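Halogenase (Chondromyces crocatus, PDB 3E1T) is an FAD-dependent halogenase, which probably chlorinates a precursor or intermediate of the myxobacterial natural product chondrochloren. Local coordinates at residues F163-S168 and A299-A304. Residues are numbered along the deposited sequence; the frame is centred on the assembly and turned at random.
Sequences FIVDAS and ALVGDA. With FAD (flavin-adenine dinucleotide), chain C.
V165 and V301 meet methyl to methyl, their side chains crossing at about a right angle, with V165 CG1 3.9 Å from V301 CG1. V165 has this branch anti to its backbone N (chi1 177°), while CG2 turns to the CB of A299. The other branch of V301, CG2, presses on A167 CB at 3.5 Å, tighter than ordinary van der Waals contact. On the opposite face of the sheet, L300 reaches across with CD2 to lie 3.6 Å from D166 CB, and the methyl of A304 lies over the face of the D166 carboxylate, the same face that S168 N approaches.

Between these two faces run the bonds of a parallel pair. A299 uses both its backbone groups, giving N-H to I164 O and taking D166 N on its own O at 2.9 Å. D166 O then receives V301 N at 2.9 Å, nearly straight at 171°, so the pairing continues just past the strand end.

At the polar edge, D166 OD1 accepts S168 N at 2.9 Å from above the carboxylate plane, closing an Asx turn; T172 holds OD2. An alanine in place of D166 would probably leave S168 N and T172 without their carboxylate partner and let the turn beside the cofactor relax. Beyond G302, D303 grips FAD twice, through its N to O2P (3.1 Å) and through OD1 from O3' (2.7 Å).

In the five-stranded parallel sheet of this Rossmann-type FAD-binding fold, strand 298-300 is outermost and strand 163-166 lies between it and strand 10-13. Helix 315-333 covers V165 and V301 through V326, and helix 340-368 packs on A299 through F344 and F347.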
ATOM      1  N   PHE A 163      -6.448 -13.486  20.134  1.00 35.30           N
ATOM      2  CA  PHE A 163      -6.571 -12.715  18.895  1.00 33.79           C
ATOM      3  C   PHE A 163      -5.713 -13.305  17.797  1.00 32.93           C
ATOM      4  O   PHE A 163      -4.559 -13.643  18.030  1.00 32.89           O
ATOM      5  CB  PHE A 163      -6.139 -11.272  19.105  1.00 33.13           C
ATOM      6  CG  PHE A 163      -6.928 -10.544  20.136  1.00 32.78           C
ATOM      7  CD1 PHE A 163      -8.203 -10.090  19.860  1.00 31.81           C
ATOM      8  CD2 PHE A 163      -6.379 -10.290  21.385  1.00 31.81           C
ATOM      9  CE1 PHE A 163      -8.932  -9.398  20.825  1.00 33.21           C
ATOM     10  CE2 PHE A 163      -7.096  -9.596  22.348  1.00 33.50           C
ATOM     11  CZ  PHE A 163      -8.375  -9.150  22.069  1.00 32.49           C
ATOM     12  N   ILE A 164      -6.289 -13.424  16.604  1.00 32.25           N
ATOM     13  CA  ILE A 164      -5.570 -13.885  15.413  1.00 31.58           C
ATOM     14  C   ILE A 164      -5.656 -12.761  14.377  1.00 31.10           C
ATOM     15  O   ILE A 164      -6.748 -12.260  14.118  1.00 30.60           O
ATOM     16  CB  ILE A 164      -6.202 -15.168  14.795  1.00 31.98           C
ATOM     17  CG1 ILE A 164      -6.535 -16.219  15.871  1.00 33.35           C
ATOM     18  CG2 ILE A 164      -5.293 -15.753  13.686  1.00 31.93           C
ATOM     19  CD1 ILE A 164      -5.336 -16.823  16.570  1.00 34.73           C
ATOM     20  N   VAL A 165      -4.518 -12.352  13.818  1.00 30.19           N
ATOM     21  CA  VAL A 165      -4.508 -11.299  12.793  1.00 29.08           C
ATOM     22  C   VAL A 165      -3.841 -11.744  11.489  1.00 28.68           C
ATOM     23  O   VAL A 165      -2.711 -12.218  11.500  1.00 28.49           O
ATOM     24  CB  VAL A 165      -3.847  -9.998  13.294  1.00 29.41           C
ATOM     25  CG1 VAL A 165      -3.788  -8.960  12.160  1.00 28.18           C
ATOM     26  CG2 VAL A 165      -4.621  -9.427  14.510  1.00 27.56           C
ATOM     27  N   ASP A 166      -4.567 -11.592  10.380  1.00 27.87           N
ATOM     28  CA  ASP A 166      -4.044 -11.850   9.044  1.00 28.08           C
ATOM     29  C   ASP A 166      -3.298 -10.614   8.549  1.00 27.88           C
ATOM     30  O   ASP A 166      -3.902  -9.565   8.283  1.00 28.05           O
ATOM     31  CB  ASP A 166      -5.187 -12.219   8.093  1.00 28.20           C
ATOM     32  CG  ASP A 166      -4.708 -12.637   6.710  1.00 29.28           C
ATOM     33  OD1 ASP A 166      -3.491 -12.863   6.485  1.00 30.43           O
ATOM     34  OD2 ASP A 166      -5.572 -12.753   5.829  1.00 31.15           O
ATOM     35  N   ALA A 167      -1.976 -10.741   8.473  1.00 27.20           N
ATOM     36  CA  ALA A 167      -1.110  -9.735   7.885  1.00 26.91           C
ATOM     37  C   ALA A 167      -0.350 -10.433   6.781  1.00 26.65           C
ATOM     38  O   ALA A 167       0.817 -10.149   6.553  1.00 26.79           O
ATOM     39  CB  ALA A 167      -0.138  -9.186   8.922  1.00 26.77           C
ATOM     40  N   SER A 168      -0.998 -11.371   6.108  1.00 26.56           N
ATOM     41  CA  SER A 168      -0.261 -12.210   5.164  1.00 26.92           C
ATOM     42  C   SER A 168      -0.308 -11.697   3.722  1.00 26.80           C
ATOM     43  O   SER A 168       0.007 -12.430   2.777  1.00 26.57           O
ATOM     44  CB  SER A 168      -0.700 -13.669   5.282  1.00 26.78           C
ATOM     45  OG  SER A 168      -2.047 -13.841   4.906  1.00 27.25           O
ATOM     46  N   ALA A 299      -8.684 -10.198  12.865  1.00 31.30           N
ATOM     47  CA  ALA A 299      -8.625  -8.935  12.117  1.00 29.77           C
ATOM     48  C   ALA A 299      -7.745  -9.077  10.877  1.00 28.82           C
ATOM     49  O   ALA A 299      -6.915  -9.987  10.803  1.00 28.59           O
ATOM     50  CB  ALA A 299      -8.116  -7.832  12.985  1.00 29.66           C
ATOM     51  N   LEU A 300      -7.928  -8.176   9.906  1.00 27.58           N
ATOM     52  CA  LEU A 300      -7.084  -8.144   8.709  1.00 26.46           C
ATOM     53  C   LEU A 300      -6.335  -6.819   8.691  1.00 26.28           C
ATOM     54  O   LEU A 300      -6.912  -5.750   8.943  1.00 25.15           O
ATOM     55  CB  LEU A 300      -7.908  -8.301   7.417  1.00 26.25           C
ATOM     56  CG  LEU A 300      -8.995  -9.377   7.306  1.00 26.48           C
ATOM     57  CD1 LEU A 300      -9.942  -9.119   6.113  1.00 23.55           C
ATOM     58  CD2 LEU A 300      -8.379 -10.775   7.218  1.00 26.51           C
ATOM     59  N   VAL A 301      -5.044  -6.887   8.410  1.00 26.14           N
ATOM     60  CA  VAL A 301      -4.247  -5.655   8.296  1.00 26.88           C
ATOM     61  C   VAL A 301      -3.483  -5.668   6.989  1.00 26.39           C
ATOM     62  O   VAL A 301      -3.178  -6.741   6.448  1.00 25.98           O
ATOM     63  CB  VAL A 301      -3.265  -5.426   9.501  1.00 27.60           C
ATOM     64  CG1 VAL A 301      -3.999  -5.332  10.829  1.00 28.46           C
ATOM     65  CG2 VAL A 301      -2.241  -6.485   9.562  1.00 29.42           C
ATOM     66  N   GLY A 302      -3.183  -4.477   6.478  1.00 25.83           N
ATOM     67  CA  GLY A 302      -2.360  -4.340   5.293  1.00 25.58           C
ATOM     68  C   GLY A 302      -3.038  -4.869   4.050  1.00 25.45           C
ATOM     69  O   GLY A 302      -4.251  -4.767   3.923  1.00 24.89           O
ATOM     70  N   ASP A 303      -2.254  -5.467   3.153  1.00 24.91           N
ATOM     71  CA  ASP A 303      -2.771  -5.908   1.867  1.00 25.02           C
ATOM     72  C   ASP A 303      -3.797  -7.029   2.009  1.00 25.74           C
ATOM     73  O   ASP A 303      -4.588  -7.272   1.091  1.00 25.61           O
ATOM     74  CB  ASP A 303      -1.648  -6.395   0.976  1.00 25.47           C
ATOM     75  CG  ASP A 303      -0.895  -5.278   0.283  1.00 26.16           C
ATOM     76  OD1 ASP A 303      -1.080  -4.080   0.607  1.00 28.02           O
ATOM     77  OD2 ASP A 303      -0.085  -5.636  -0.591  1.00 27.62           O
ATOM     78  N   ALA A 304      -3.774  -7.732   3.137  1.00 26.01           N
ATOM     79  CA  ALA A 304      -4.796  -8.757   3.401  1.00 25.77           C
ATOM     80  C   ALA A 304      -6.176  -8.128   3.440  1.00 25.44           C
ATOM     81  O   ALA A 304      -7.143  -8.740   3.002  1.00 26.50           O
ATOM     82  CB  ALA A 304      -4.503  -9.477   4.721  1.00 26.36           C
TER
HETATM   83  PA  FAD C 600       3.355  -8.164   2.611  1.00 27.39           P
HETATM   84  O1A FAD C 600       4.469  -7.160   2.470  1.00 28.07           O
HETATM   85  O2A FAD C 600       2.904  -8.791   1.337  1.00 26.90           O
HETATM   86  O5B FAD C 600       3.884  -9.327   3.599  1.00 26.81           O
HETATM   87  C5B FAD C 600       3.047 -10.404   3.989  1.00 28.95           C
HETATM   88  C4B FAD C 600       3.911 -11.562   4.497  1.00 31.44           C
HETATM   89  O4B FAD C 600       3.119 -12.696   4.786  1.00 31.30           O
HETATM   90  C3B FAD C 600       4.922 -11.998   3.441  1.00 33.36           C
HETATM   91  O3B FAD C 600       6.205 -11.944   4.024  1.00 36.68           O
HETATM   92  C2B FAD C 600       4.556 -13.429   3.108  1.00 33.90           C
HETATM   93  O2B FAD C 600       5.713 -14.204   2.965  1.00 31.82           O
HETATM   94  C1B FAD C 600       3.757 -13.859   4.324  1.00 33.58           C
HETATM   95  N9A FAD C 600       2.732 -14.890   4.080  1.00 35.59           N
HETATM   96  C8A FAD C 600       1.905 -15.051   2.997  1.00 35.61           C
HETATM   97  N7A FAD C 600       1.113 -16.122   3.234  1.00 36.82           N
HETATM   98  C5A FAD C 600       1.410 -16.636   4.452  1.00 36.30           C
HETATM   99  C6A FAD C 600       0.923 -17.728   5.189  1.00 35.67           C
HETATM  100  N6A FAD C 600       0.050 -18.595   4.662  1.00 35.08           N
HETATM  101  N1A FAD C 600       1.456 -17.982   6.431  1.00 34.72           N
HETATM  102  C2A FAD C 600       2.471 -17.214   6.940  1.00 35.06           C
HETATM  103  N3A FAD C 600       2.949 -16.154   6.201  1.00 35.80           N
HETATM  104  C4A FAD C 600       2.426 -15.866   4.988  1.00 35.76           C
HETATM  105  N1  FAD C 600       3.766   0.357  -1.274  1.00 26.79           N
HETATM  106  C2  FAD C 600       4.548   1.402  -0.866  1.00 27.58           C
HETATM  107  O2  FAD C 600       4.476   1.753   0.310  1.00 27.48           O
HETATM  108  N3  FAD C 600       5.371   2.036  -1.779  1.00 27.48           N
HETATM  109  C4  FAD C 600       5.425   1.614  -3.103  1.00 28.11           C
HETATM  110  O4  FAD C 600       6.174   2.162  -3.914  1.00 28.29           O
HETATM  111  C4X FAD C 600       4.619   0.561  -3.518  1.00 28.01           C
HETATM  112  N5  FAD C 600       4.644   0.111  -4.825  1.00 27.79           N
HETATM  113  C5X FAD C 600       3.839  -0.945  -5.207  1.00 27.53           C
HETATM  114  C6  FAD C 600       3.848  -1.402  -6.529  1.00 27.51           C
HETATM  115  C7  FAD C 600       3.024  -2.475  -6.907  1.00 27.65           C
HETATM  116  C7M FAD C 600       2.882  -2.805  -8.366  1.00 25.87           C
HETATM  117  C8  FAD C 600       2.188  -3.089  -5.966  1.00 27.39           C
HETATM  118  C8M FAD C 600       1.143  -4.103  -6.371  1.00 27.78           C
HETATM  119  C9  FAD C 600       2.195  -2.635  -4.651  1.00 27.85           C
HETATM  120  C9A FAD C 600       3.011  -1.566  -4.264  1.00 27.85           C
HETATM  121  N10 FAD C 600       2.999  -1.141  -2.949  1.00 27.92           N
HETATM  122  C10 FAD C 600       3.792  -0.075  -2.577  1.00 27.86           C
HETATM  123  C1' FAD C 600       2.190  -1.882  -1.899  1.00 28.31           C
HETATM  124  C2' FAD C 600       3.024  -2.782  -0.980  1.00 29.21           C
HETATM  125  O2' FAD C 600       3.574  -3.817  -1.770  1.00 28.68           O
HETATM  126  C3' FAD C 600       2.152  -3.404   0.121  1.00 27.50           C
HETATM  127  O3' FAD C 600       1.146  -2.505   0.534  1.00 28.41           O
HETATM  128  C4' FAD C 600       2.903  -3.797   1.394  1.00 28.28           C
HETATM  129  O4' FAD C 600       3.878  -4.768   1.083  1.00 27.62           O
HETATM  130  C5' FAD C 600       1.913  -4.377   2.405  1.00 26.01           C
HETATM  131  O5' FAD C 600       2.613  -5.032   3.427  1.00 27.86           O
HETATM  132  P   FAD C 600       1.958  -6.255   4.236  1.00 25.76           P
HETATM  133  O1P FAD C 600       2.680  -6.404   5.558  1.00 26.39           O
HETATM  134  O2P FAD C 600       0.500  -6.010   4.471  1.00 22.01           O
HETATM  135  O3P FAD C 600       2.063  -7.508   3.268  1.00 23.76           O